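Long-range contacts in Udp-n-acetylglucosamine pyrophosphorylase (Trypanosoma brucei, PDB 4BQH), which probably catalyses the transfer of a uridylyl group from UTP to N-acetyl-alpha-D-glucosamine 1-phosphate, giving UDP-N-acetyl-alpha-D-glucosamine and diphosphate: residues G112-L117 against I273-I278; D139-R144 against D450-L455; F83-V88 against R424-D429. All coordinates share one frame; numbering follows the deposited sequence.

The three contacts illustrate how a GT-A-type α/β enzyme joins pieces of chain that are remote in sequence. Contacts 1 and 3 are parallel strand pairings in the same mixed sheet, with centres about 21 Å apart; helices 291-300 and 95-110 pack against both. Contact 2 instead sets helix 448-471 against the loop before helix 147-166, its centre about 28 Å from that of contact 1 and 24 Å from that of contact 3. Along the chain, contact 1 is nested inside the loop closed by contact 3, whereas contact 2 crosses both, its segments alternating with theirs. None touches another: two tie strands into one sheet, and the third packs a late helix on an early loop.

Contact 1. Residues G112-L117 against I273-I278; sequences GQIAFL and IAYVQI
Phe116 and Gln277, neighbours across two parallel strands, show how an amide can be packed against a ring in a buried sheet. Gln277 holds CG anti to its backbone N (chi1 -177°) and stays extended beyond it, which carries the amide carbon CD to 3.5 Å from Phe116 CE2. The side chains cross obliquely, with ring and amide planes 63° apart. Gln277 OE1 lies in the ring plane at the edge, 3.6 Å from Phe116 CD2, while the backbone Gln277 O sits over one face, offset toward the rim. The amide's main partner is Asn287 O, which accepts from NE2; Asp290 N donates weakly to OE1.

On the same face, Ile114 CD1 rests 4.1 Å from Tyr275 CB. The other face is aliphatic: Leu117 CB lies 3.8 Å from Val276 CG1 and meets Ile278 CG1. Ile273 brings CD1 (chi2 -64°) to 3.5 Å from Gly112 O and 3.6 Å from Ile114 O, with CG2 near Ala115 CB.

Gln113 O accepts from both Ala274 N, at 2.7 Å, and Tyr275 N; Ala115 N then donates to Tyr275 O, Gln277 N to Ala115 O and Leu117 N to Gln277 O. This is the parallel core of a Rossmann-like GT-A fold, with strand 175-180 beyond strand 114-119. The ring edge is slightly positive, so Gln277 OE1 is probably well placed there, and Asn287 satisfies NE2.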
loop_
_atom_site.group_PDB
_atom_site.type_symbol
_atom_site.label_atom_id
_atom_site.label_comp_id
_atom_site.label_asym_id
_atom_site.label_seq_id
_atom_site.Cartn_x
_atom_site.Cartn_y
_atom_site.Cartn_z
ATOM N N GLY A 112 18.104 -6.035 7.812
ATOM C CA GLY A 112 17.050 -6.989 7.409
ATOM C C GLY A 112 15.765 -6.854 8.212
ATOM O O GLY A 112 14.969 -7.806 8.296
ATOM N N GLN A 113 15.562 -5.678 8.796
ATOM C CA GLN A 113 14.414 -5.439 9.675
ATOM C C GLN A 113 13.162 -4.940 8.964
ATOM O O GLN A 113 12.111 -4.795 9.612
ATOM C CB GLN A 113 14.784 -4.416 10.739
ATOM C CG GLN A 113 15.775 -4.961 11.759
ATOM C CD GLN A 113 16.151 -3.878 12.734
ATOM O OE1 GLN A 113 16.402 -2.750 12.336
ATOM N NE2 GLN A 113 16.151 -4.200 14.015
ATOM N N ILE A 114 13.241 -4.719 7.656
ATOM C CA ILE A 114 12.113 -4.071 6.938
ATOM C C ILE A 114 11.405 -5.019 5.967
ATOM O O ILE A 114 12.056 -5.709 5.178
ATOM C CB ILE A 114 12.596 -2.807 6.158
ATOM C CG1 ILE A 114 13.350 -1.848 7.096
ATOM C CG2 ILE A 114 11.446 -2.136 5.372
ATOM C CD1 ILE A 114 12.565 -1.468 8.348
ATOM N N ALA A 115 10.081 -5.037 6.024
ATOM C CA ALA A 115 9.275 -5.702 5.003
ATOM C C ALA A 115 8.435 -4.646 4.305
ATOM O O ALA A 115 8.046 -3.639 4.927
ATOM C CB ALA A 115 8.374 -6.761 5.616
ATOM N N PHE A 116 8.150 -4.866 3.023
ATOM C CA PHE A 116 7.225 -4.006 2.278
ATOM C C PHE A 116 6.064 -4.882 1.832
ATOM O O PHE A 116 6.274 -5.877 1.153
ATOM C CB PHE A 116 7.872 -3.335 1.046
ATOM C CG PHE A 116 6.978 -2.305 0.424
ATOM C CD1 PHE A 116 5.917 -2.688 -0.393
ATOM C CD2 PHE A 116 7.150 -0.959 0.720
ATOM C CE1 PHE A 116 5.051 -1.733 -0.919
ATOM C CE2 PHE A 116 6.282 -0.002 0.196
ATOM C CZ PHE A 116 5.228 -0.394 -0.601
ATOM N N LEU A 117 4.847 -4.500 2.206
ATOM C CA LEU A 117 3.655 -5.284 1.895
ATOM C C LEU A 117 2.938 -4.564 0.749
ATOM O O LEU A 117 2.463 -3.425 0.912
ATOM C CB LEU A 117 2.771 -5.385 3.141
ATOM C CG LEU A 117 1.554 -6.319 3.144
ATOM C CD1 LEU A 117 0.981 -6.412 4.556
ATOM C CD2 LEU A 117 0.491 -5.859 2.143
ATOM N N ILE A 273 12.060 -9.178 11.328
ATOM C CA ILE A 273 11.361 -7.985 10.819
ATOM C C ILE A 273 10.834 -7.146 11.992
ATOM O O ILE A 273 10.187 -7.672 12.906
ATOM C CB ILE A 273 10.187 -8.366 9.890
ATOM C CG1 ILE A 273 10.699 -9.062 8.629
ATOM C CG2 ILE A 273 9.296 -7.147 9.564
ATOM C CD1 ILE A 273 11.578 -8.186 7.755
ATOM N N ALA A 274 11.123 -5.849 11.950
ATOM C CA ALA A 274 10.671 -4.914 12.969
ATOM C C ALA A 274 9.549 -4.019 12.465
ATOM O O ALA A 274 8.696 -3.600 13.263
ATOM C CB ALA A 274 11.828 -4.043 13.452
ATOM N N TYR A 275 9.571 -3.669 11.177
ATOM C CA TYR A 275 8.538 -2.783 10.597
ATOM C C TYR A 275 8.064 -3.298 9.263
ATOM O O TYR A 275 8.851 -3.848 8.494
ATOM C CB TYR A 275 9.048 -1.356 10.384
ATOM C CG TYR A 275 9.498 -0.722 11.674
ATOM C CD1 TYR A 275 8.592 -0.060 12.502
ATOM C CD2 TYR A 275 10.827 -0.843 12.075
ATOM C CE1 TYR A 275 9.034 0.514 13.717
ATOM C CE2 TYR A 275 11.272 -0.312 13.267
ATOM C CZ TYR A 275 10.388 0.374 14.077
ATOM O OH TYR A 275 10.886 0.898 15.267
ATOM N N VAL A 276 6.789 -3.058 8.977
ATOM C CA VAL A 276 6.160 -3.416 7.713
ATOM C C VAL A 276 5.635 -2.117 7.100
ATOM O O VAL A 276 4.787 -1.444 7.709
ATOM C CB VAL A 276 4.976 -4.391 7.941
ATOM C CG1 VAL A 276 4.351 -4.798 6.600
ATOM C CG2 VAL A 276 5.419 -5.656 8.676
ATOM N N GLN A 277 6.170 -1.752 5.933
ATOM C CA GLN A 277 5.628 -0.618 5.194
ATOM C C GLN A 277 4.549 -1.151 4.258
ATOM O O GLN A 277 4.750 -2.182 3.617
ATOM C CB GLN A 277 6.718 0.054 4.380
ATOM C CG GLN A 277 6.185 1.296 3.644
ATOM C CD GLN A 277 7.258 2.019 2.820
ATOM O OE1 GLN A 277 8.417 1.624 2.809
ATOM N NE2 GLN A 277 6.856 3.076 2.115
ATOM N N ILE A 278 3.404 -0.481 4.203
ATOM C CA ILE A 278 2.265 -0.998 3.435
ATOM C C ILE A 278 1.905 0.018 2.371
ATOM O O ILE A 278 1.801 1.213 2.659
ATOM C CB ILE A 278 1.041 -1.249 4.336
ATOM C CG1 ILE A 278 1.420 -2.263 5.428
ATOM C CG2 ILE A 278 -0.140 -1.775 3.513
ATOM C CD1 ILE A 278 0.558 -2.197 6.647
#

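Contact 2. Residues D139-R144 against D450-L455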
loop_
_atom_site.group_PDB
_atom_site.type_symbol
_atom_site.label_atom_id
_atom_site.label_comp_id
_atom_site.label_asym_id
_atom_site.label_seq_id
_atom_site.Cartn_x
_atom_site.Cartn_y
_atom_site.Cartn_z
ATOM N N ASP A 139 1.897 3.524 -20.567
ATOM C CA ASP A 139 2.353 4.168 -21.787
ATOM C C ASP A 139 2.967 5.500 -21.431
ATOM O O ASP A 139 2.646 6.099 -20.390
ATOM C CB ASP A 139 1.175 4.423 -22.728
ATOM C CG ASP A 139 0.486 3.149 -23.153
ATOM O OD1 ASP A 139 1.168 2.111 -23.314
ATOM O OD2 ASP A 139 -0.745 3.194 -23.315
ATOM N N GLY A 140 3.836 5.989 -22.299
ATOM C CA GLY A 140 4.441 7.271 -22.068
ATOM C C GLY A 140 5.771 7.163 -21.351
ATOM O O GLY A 140 6.400 8.177 -21.077
ATOM N N LEU A 141 6.166 5.940 -21.009
ATOM C CA LEU A 141 7.481 5.724 -20.424
ATOM C C LEU A 141 8.337 4.936 -21.394
ATOM O O LEU A 141 7.881 3.960 -21.989
ATOM C CB LEU A 141 7.392 4.997 -19.083
ATOM C CG LEU A 141 6.617 5.734 -17.981
ATOM C CD1 LEU A 141 6.439 4.809 -16.787
ATOM C CD2 LEU A 141 7.343 7.017 -17.565
ATOM N N GLN A 142 9.588 5.364 -21.528
ATOM C CA GLN A 142 10.560 4.635 -22.314
ATOM C C GLN A 142 10.935 3.300 -21.671
ATOM O O GLN A 142 11.317 2.369 -22.368
ATOM C CB GLN A 142 11.797 5.504 -22.553
ATOM C CG GLN A 142 11.494 6.737 -23.417
ATOM C CD GLN A 142 12.742 7.401 -23.948
ATOM O OE1 GLN A 142 12.941 8.585 -23.748
ATOM N NE2 GLN A 142 13.601 6.635 -24.598
ATOM N N GLN A 143 10.838 3.208 -20.341
ATOM C CA GLN A 143 11.005 1.929 -19.675
ATOM C C GLN A 143 9.742 1.199 -20.022
ATOM O O GLN A 143 8.680 1.795 -20.034
ATOM C CB GLN A 143 11.042 2.092 -18.145
ATOM C CG GLN A 143 12.165 2.962 -17.649
ATOM C CD GLN A 143 11.979 3.349 -16.201
ATOM O OE1 GLN A 143 12.405 2.626 -15.307
ATOM N NE2 GLN A 143 11.337 4.480 -15.965
ATOM N N ARG A 144 9.808 -0.081 -20.295
ATOM C CA ARG A 144 8.530 -0.728 -20.576
ATOM C C ARG A 144 8.336 -1.713 -19.455
ATOM O O ARG A 144 8.496 -2.914 -19.622
ATOM C CB ARG A 144 8.486 -1.342 -21.990
ATOM C CG ARG A 144 8.780 -0.363 -23.130
ATOM C CD ARG A 144 7.845 0.845 -23.183
ATOM N N ASP A 450 -1.720 10.927 -15.919
ATOM C CA ASP A 450 -1.573 11.850 -14.811
ATOM C C ASP A 450 -0.407 11.410 -13.931
ATOM O O ASP A 450 0.388 12.244 -13.517
ATOM C CB ASP A 450 -2.862 11.974 -13.968
ATOM C CG ASP A 450 -4.020 12.667 -14.718
ATOM O OD1 ASP A 450 -3.794 13.587 -15.543
ATOM O OD2 ASP A 450 -5.187 12.271 -14.485
ATOM N N ALA A 451 -0.297 10.101 -13.665
ATOM C CA ALA A 451 0.798 9.598 -12.824
ATOM C C ALA A 451 2.149 9.755 -13.526
ATOM O O ALA A 451 3.105 10.188 -12.902
ATOM C CB ALA A 451 0.571 8.134 -12.448
ATOM N N VAL A 452 2.198 9.411 -14.816
ATOM C CA VAL A 452 3.424 9.585 -15.619
ATOM C C VAL A 452 3.851 11.047 -15.631
ATOM O O VAL A 452 5.019 11.335 -15.478
ATOM C CB VAL A 452 3.300 8.974 -17.044
ATOM C CG1 VAL A 452 4.430 9.448 -17.983
ATOM C CG2 VAL A 452 3.231 7.445 -16.980
ATOM N N ARG A 453 2.919 11.992 -15.790
ATOM C CA ARG A 453 3.307 13.397 -15.689
ATOM C C ARG A 453 3.995 13.730 -14.363
ATOM O O ARG A 453 4.980 14.444 -14.355
ATOM C CB ARG A 453 2.101 14.340 -15.911
ATOM C CG ARG A 453 2.387 15.827 -15.659
ATOM C CD ARG A 453 1.088 16.660 -15.747
ATOM N NE ARG A 453 0.376 16.280 -16.963
ATOM C CZ ARG A 453 -0.804 15.669 -16.989
ATOM N NH1 ARG A 453 -1.489 15.420 -15.859
ATOM N NH2 ARG A 453 -1.316 15.344 -18.145
ATOM N N LEU A 454 3.476 13.234 -13.234
ATOM C CA LEU A 454 4.114 13.534 -11.946
ATOM C C LEU A 454 5.509 12.900 -11.859
ATOM O O LEU A 454 6.443 13.521 -11.336
ATOM C CB LEU A 454 3.265 13.016 -10.777
ATOM C CG LEU A 454 1.876 13.683 -10.641
ATOM C CD1 LEU A 454 1.096 12.973 -9.536
ATOM C CD2 LEU A 454 1.987 15.168 -10.345
ATOM N N LEU A 455 5.621 11.684 -12.372
ATOM C CA LEU A 455 6.903 10.942 -12.339
ATOM C C LEU A 455 7.959 11.713 -13.114
ATOM O O LEU A 455 9.047 12.017 -12.590
ATOM C CB LEU A 455 6.749 9.522 -12.903
ATOM C CG LEU A 455 7.972 8.588 -12.744
ATOM C CD1 LEU A 455 8.138 8.136 -11.286
ATOM C CD2 LEU A 455 7.883 7.373 -13.645
#
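Arg453 NH1 donates to Asp450 OD1 at 3.0 Å, a salt bridge on the helix turn that also sends Val452 and Leu455 toward Leu141. The bond stays close to the guanidinium plane and reaches OD1 on its anti side, linking residues three apart along the helix. Across to the loop there is no hydrogen bond, and the contact is made by methyl groups and carbonyl oxygens.

Val452 is the central piece. Its CG1, anti to the backbone N (chi1 166°), lies 3.8 Å from Leu141 CD2. Its other branch, CG2, faces Asp139 O at 3.7 Å and Leu141 CG at 3.9 Å, so both methyls of one valine are used against three consecutive loop residues. The side chains of Leu141 and Val452 run antiparallel to one another as they overlap.

This is plain helix-on-loop packing: helix 448-471 lies against the connection between strand 129-130 and helix 147-166. Gly140 has phi 93°, where a side chain would press on the carbonyl of Asp139; its own O lies 3.9 Å from Val452 CG1.

One turn further on, Leu455 crosses Leu141 at about a right angle, with Leu455 CD2 and Leu141 CD2 4.0 Å apart, so this one methyl of Leu141 meets both Val452 and Leu455. Beyond these side chains, Glu503 takes Gln142 N on OE1 and Gln143 NE2 on OE2, and Phe535 of strand 533-536 packs on both glutamines, tying the loop to the C-terminal part of the chain.

Contact 3. Residues F83-V88 against R424-D429; sequences FDISSV and RIMQVD
Phe83 and Gln427 make the first firm backbone link of this short parallel pairing, Gln427 N donating to Phe83 O at 2.8 Å. Ile85 N then donates to Gln427 O, and a weak bond from Phe83 N to Ile425 O precedes them.

Apolar contacts occupy the face bearing Phe83 and Met426, whose side chains run alongside each other in one direction. Met426 CG is 3.9 Å from Phe83 CD2, and SD stands obliquely 5.2 Å from the ring centroid, a Met-aromatic contact. Ile85 lies partly over the same ring with CG2, and its CG1 meets Val428 CG1. Helices 95-110 and 291-300 cover this side.

Polar groups gather on the other face. Asp84 OD1 grips two donors of Ser86, the backbone N at 3.0 Å and OG at 2.6 Å, the former closing an Asx turn. Asp84 CG is anti to its backbone N (chi1 -169°), and OD1 lies 3.7 Å from Gln427 CG, the carboxylate and amide planes nearly perpendicular (88°). Thr308 and Asn353 hold that amide; a water joins Asp84 OD2 to Gln427 NE2.

Further along, a second water bridges Ile85 O and Asp429 N. Ser86 O and Asp429 OD2 come within 3.3 Å as two acceptors without a bond; the positive charge of Arg91, salt-bridged to Asp429 OD2, may ease that repulsion.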
loop_
_atom_site.group_PDB
_atom_site.type_symbol
_atom_site.label_atom_id
_atom_site.label_comp_id
_atom_site.label_asym_id
_atom_site.label_seq_id
_atom_site.Cartn_x
_atom_site.Cartn_y
_atom_site.Cartn_z
ATOM N N PHE A 83 5.605 15.843 11.722
ATOM C CA PHE A 83 6.759 16.059 10.851
ATOM C C PHE A 83 6.213 16.428 9.467
ATOM O O PHE A 83 5.479 15.630 8.851
ATOM C CB PHE A 83 7.554 14.749 10.809
ATOM C CG PHE A 83 8.893 14.823 10.108
ATOM C CD1 PHE A 83 9.676 15.981 10.130
ATOM C CD2 PHE A 83 9.377 13.694 9.462
ATOM C CE1 PHE A 83 10.922 16.006 9.493
ATOM C CE2 PHE A 83 10.614 13.705 8.831
ATOM C CZ PHE A 83 11.381 14.867 8.843
ATOM N N ASP A 84 6.540 17.635 9.011
ATOM C CA ASP A 84 6.010 18.145 7.758
ATOM C C ASP A 84 7.154 18.401 6.769
ATOM O O ASP A 84 7.918 19.336 6.919
ATOM C CB ASP A 84 5.165 19.395 8.012
ATOM C CG ASP A 84 4.350 19.833 6.791
ATOM O OD1 ASP A 84 4.712 19.483 5.655
ATOM O OD2 ASP A 84 3.321 20.512 6.993
ATOM N N ILE A 85 7.251 17.549 5.760
ATOM C CA ILE A 85 8.248 17.715 4.712
ATOM C C ILE A 85 7.577 17.916 3.338
ATOM O O ILE A 85 8.101 17.512 2.312
ATOM C CB ILE A 85 9.272 16.562 4.754
ATOM C CG1 ILE A 85 8.580 15.200 4.662
ATOM C CG2 ILE A 85 10.073 16.638 6.047
ATOM C CD1 ILE A 85 9.527 14.014 4.595
ATOM N N SER A 86 6.448 18.621 3.345
ATOM C CA SER A 86 5.518 18.629 2.208
ATOM C C SER A 86 5.854 19.642 1.112
ATOM O O SER A 86 5.144 19.717 0.119
ATOM C CB SER A 86 4.060 18.787 2.678
ATOM O OG SER A 86 3.856 20.059 3.285
ATOM N N SER A 87 6.957 20.378 1.263
ATOM C CA SER A 87 7.441 21.235 0.153
ATOM C C SER A 87 8.965 21.379 0.139
ATOM O O SER A 87 9.628 21.084 1.130
ATOM C CB SER A 87 6.783 22.607 0.208
ATOM O OG SER A 87 7.142 23.261 1.407
ATOM N N VAL A 88 9.504 21.846 -0.995
ATOM C CA VAL A 88 10.945 22.132 -1.115
ATOM C C VAL A 88 11.449 22.970 0.064
ATOM O O VAL A 88 12.463 22.629 0.685
ATOM C CB VAL A 88 11.302 22.818 -2.464
ATOM C CG1 VAL A 88 12.747 23.299 -2.453
ATOM C CG2 VAL A 88 11.093 21.856 -3.628
ATOM N N ARG A 424 2.261 8.463 14.774
ATOM C CA ARG A 424 2.838 9.669 14.177
ATOM C C ARG A 424 2.332 9.891 12.752
ATOM O O ARG A 424 1.999 8.943 12.025
ATOM C CB ARG A 424 4.364 9.588 14.158
ATOM C CG ARG A 424 5.040 9.484 15.538
ATOM C CD ARG A 424 4.946 10.836 16.225
ATOM N NE ARG A 424 5.584 10.835 17.554
ATOM C CZ ARG A 424 4.962 10.588 18.701
ATOM N NH1 ARG A 424 3.661 10.274 18.730
ATOM N NH2 ARG A 424 5.662 10.635 19.841
ATOM N N ILE A 425 2.283 11.161 12.379
ATOM C CA ILE A 425 1.935 11.586 11.017
ATOM C C ILE A 425 3.187 12.158 10.369
ATOM O O ILE A 425 3.925 12.944 11.005
ATOM C CB ILE A 425 0.885 12.706 11.070
ATOM C CG1 ILE A 425 -0.474 12.107 11.483
ATOM C CG2 ILE A 425 0.796 13.426 9.707
ATOM C CD1 ILE A 425 -1.527 13.137 11.878
ATOM N N MET A 426 3.418 11.792 9.106
ATOM C CA MET A 426 4.467 12.420 8.295
ATOM C C MET A 426 3.770 13.042 7.072
ATOM O O MET A 426 3.249 12.330 6.230
ATOM C CB MET A 426 5.541 11.400 7.885
ATOM C CG MET A 426 6.734 12.029 7.160
ATOM S SD MET A 426 8.085 10.823 7.010
ATOM C CE MET A 426 7.514 9.841 5.706
ATOM N N GLN A 427 3.715 14.369 7.040
ATOM C CA GLN A 427 3.045 15.089 5.953
ATOM C C GLN A 427 4.072 15.251 4.826
ATOM O O GLN A 427 5.108 15.855 5.034
ATOM C CB GLN A 427 2.533 16.448 6.440
ATOM C CG GLN A 427 1.793 17.273 5.371
ATOM C CD GLN A 427 0.273 17.181 5.472
ATOM O OE1 GLN A 427 -0.301 16.087 5.514
ATOM N NE2 GLN A 427 -0.386 18.342 5.502
ATOM N N VAL A 428 3.760 14.704 3.654
ATOM C CA VAL A 428 4.700 14.638 2.532
ATOM C C VAL A 428 4.152 15.395 1.314
ATOM O O VAL A 428 2.984 15.765 1.269
ATOM C CB VAL A 428 5.068 13.176 2.135
ATOM C CG1 VAL A 428 5.744 12.449 3.289
ATOM C CG2 VAL A 428 3.841 12.389 1.641
ATOM N N ASP A 429 5.037 15.586 0.340
ATOM C CA ASP A 429 4.777 16.288 -0.894
ATOM C C ASP A 429 4.026 15.364 -1.866
ATOM O O ASP A 429 4.608 14.417 -2.386
ATOM C CB ASP A 429 6.164 16.680 -1.450
ATOM C CG ASP A 429 6.113 17.779 -2.476
ATOM O OD1 ASP A 429 5.207 17.743 -3.345
ATOM O OD2 ASP A 429 7.033 18.663 -2.417
HETATM O O HOH W 1 0.956 20.971 5.578
HETATM O O HOH W 2 7.891 14.918 0.887
HETATM O O HOH W 3 7.776 21.950 -3.298
#